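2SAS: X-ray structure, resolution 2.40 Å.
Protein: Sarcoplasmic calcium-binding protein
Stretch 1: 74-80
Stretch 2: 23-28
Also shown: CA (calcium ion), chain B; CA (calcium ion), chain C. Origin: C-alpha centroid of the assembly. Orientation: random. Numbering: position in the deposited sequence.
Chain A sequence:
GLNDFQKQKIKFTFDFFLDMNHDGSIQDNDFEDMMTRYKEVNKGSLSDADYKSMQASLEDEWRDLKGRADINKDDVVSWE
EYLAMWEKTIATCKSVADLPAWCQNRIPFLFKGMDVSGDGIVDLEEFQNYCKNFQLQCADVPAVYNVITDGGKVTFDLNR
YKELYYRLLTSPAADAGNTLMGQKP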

# COMPACT_ATOMS: atom_id res chain seq x y z
N ASP A 74 20.96 8.27 18.86
CA ASP A 74 21.73 7.83 17.71
C ASP A 74 21.24 8.42 16.37
O ASP A 74 21.43 7.72 15.36
CB ASP A 74 21.72 6.28 17.60
CG ASP A 74 20.40 5.63 17.34
OD1 ASP A 74 19.35 6.28 17.57
OD2 ASP A 74 20.29 4.46 16.90
N ASP A 75 20.62 9.56 16.30
CA ASP A 75 20.11 10.23 15.10
C ASP A 75 19.32 9.38 14.13
O ASP A 75 19.26 9.68 12.90
CB ASP A 75 21.29 10.88 14.30
CG ASP A 75 21.92 12.00 15.09
OD1 ASP A 75 21.18 12.70 15.79
OD2 ASP A 75 23.17 12.12 15.03
N VAL A 76 18.75 8.32 14.59
CA VAL A 76 17.90 7.42 13.77
C VAL A 76 16.58 7.31 14.55
O VAL A 76 16.68 7.12 15.79
CB VAL A 76 18.56 6.05 13.57
CG1 VAL A 76 17.75 5.16 12.63
CG2 VAL A 76 20.02 6.13 13.14
N VAL A 77 15.45 7.50 13.90
CA VAL A 77 14.18 7.31 14.63
C VAL A 77 13.72 5.92 14.14
O VAL A 77 13.56 5.73 12.91
CB VAL A 77 13.15 8.41 14.46
CG1 VAL A 77 11.77 8.03 15.02
CG2 VAL A 77 13.56 9.76 15.03
N SER A 78 13.58 4.95 15.05
CA SER A 78 13.12 3.64 14.50
C SER A 78 11.60 3.63 14.58
O SER A 78 11.00 4.56 15.16
CB SER A 78 13.73 2.53 15.37
OG SER A 78 13.57 2.94 16.72
N TRP A 79 11.03 2.60 14.04
CA TRP A 79 9.58 2.33 14.06
C TRP A 79 9.08 2.33 15.51
O TRP A 79 8.10 3.01 15.83
CB TRP A 79 9.27 0.98 13.43
CG TRP A 79 7.88 0.52 13.79
CD1 TRP A 79 7.55 -0.67 14.35
CD2 TRP A 79 6.66 1.23 13.57
NE1 TRP A 79 6.18 -0.76 14.48
CE2 TRP A 79 5.62 0.38 14.00
CE3 TRP A 79 6.35 2.46 12.98
CZ2 TRP A 79 4.26 0.71 13.89
CZ3 TRP A 79 4.99 2.80 12.87
CH2 TRP A 79 3.99 1.96 13.33
N GLU A 80 9.74 1.52 16.32
CA GLU A 80 9.45 1.43 17.77
C GLU A 80 9.50 2.78 18.44
O GLU A 80 8.56 3.13 19.20
CB GLU A 80 10.42 0.48 18.48
CG GLU A 80 10.54 -0.91 17.78
CD GLU A 80 11.45 -0.88 16.57
OE1 GLU A 80 12.30 -0.01 16.42
OE2 GLU A 80 11.27 -1.80 15.76
CA CA B . 14.83 5.72 6.05
CA CA C . 17.12 6.13 17.84
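Stretch 2 23-28: DGSIQD

Stretch 2 runs against stretch 1 as a short, weakly bonded antiparallel strand, the end-to-end directions of the touching parts lying 154° apart. The register pairs V76 with Q27, V77 with I26 and S78 with S25, at CA-CA distances of 5.0, 5.0 and 4.7 Å. Two nearly straight hydrogen bonds, both from one pair, carry the contact: V77 N to I26 O at 2.8 Å and I26 N to V77 O at 2.9 Å. The S25 CA also approaches V77 O at 3.5 Å, a CA-H...O contact beside that pair.

The central pair sets the first rule: beta-branched residues face each other on the same side of the sheet, both buried. V77 takes chi1 t and I26 takes m/m, and their CB atoms sit 4.1 Å apart, so the branched carbons pack directly at the base of the side chains. On the other face, S78 and S25 are small. S78 chi1 is p, at 44°, and its OG caps a backbone N just past the stretch, where the helix that begins at W79 continues; this serine is committed to the helix, not to its strand neighbour.

Beside the pair, V76 (chi1 t) brings CG1 to 3.7 Å from Q27 CG, where Q27 has chi1 m and chi2 t, so methyl meets methylene.

The second rule concerns metal. Each stretch gives its calcium ion an aspartate OD1 and the backbone O two residues later, with further ligands from elsewhere in the structure. D74 and D23 are both chi1 p. D74 OD1 lies 2.2 Å and V76 O 2.3 Å from the chain C calcium ion CA; D23 OD1 lies 2.3 Å and S25 O 2.1 Å from the chain B calcium ion CA. D23 OD1 additionally accepts S25 N at 3.3 Å. Between them G24, at phi 84°, has a backbone that suits glycine: a CB would jam against the preceding carbonyl.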

# COMPACT_ATOMS: atom_id res chain seq x y z
N ASP A 23 14.00 1.99 4.58
CA ASP A 23 14.89 1.07 5.34
C ASP A 23 14.39 0.76 6.72
O ASP A 23 15.09 0.11 7.53
CB ASP A 23 16.32 1.61 5.24
CG ASP A 23 16.44 2.95 5.91
OD1 ASP A 23 15.36 3.50 6.29
OD2 ASP A 23 17.56 3.45 6.11
N GLY A 24 13.17 1.17 7.09
CA GLY A 24 12.58 0.89 8.38
C GLY A 24 12.99 1.86 9.46
O GLY A 24 12.73 1.58 10.66
N SER A 25 13.66 2.93 9.04
CA SER A 25 14.16 3.97 9.95
C SER A 25 13.98 5.33 9.22
O SER A 25 14.15 5.33 8.01
CB SER A 25 15.65 3.90 10.14
OG SER A 25 16.29 3.19 11.11
N ILE A 26 13.74 6.31 10.03
CA ILE A 26 13.62 7.71 9.68
C ILE A 26 15.05 8.25 10.01
O ILE A 26 15.50 7.97 11.13
CB ILE A 26 12.59 8.60 10.43
CG1 ILE A 26 11.19 7.97 10.62
CG2 ILE A 26 12.41 9.94 9.63
CD1 ILE A 26 10.63 7.26 9.38
N GLN A 27 15.63 8.98 9.10
CA GLN A 27 16.99 9.56 9.31
C GLN A 27 17.11 10.78 8.41
O GLN A 27 16.26 10.73 7.50
CB GLN A 27 18.04 8.54 8.81
CG GLN A 27 18.06 7.29 9.68
CD GLN A 27 19.06 6.32 9.10
OE1 GLN A 27 18.69 5.23 8.63
NE2 GLN A 27 20.28 6.79 9.17
N ASP A 28 18.02 11.69 8.61
CA ASP A 28 18.17 12.85 7.72
C ASP A 28 18.12 12.42 6.25
O ASP A 28 17.51 13.11 5.44
CB ASP A 28 19.43 13.69 7.97
CG ASP A 28 19.72 14.77 6.95
OD1 ASP A 28 19.05 15.83 6.87
OD2 ASP A 28 20.68 14.58 6.14
O HOH W 1 17.33 3.94 17.19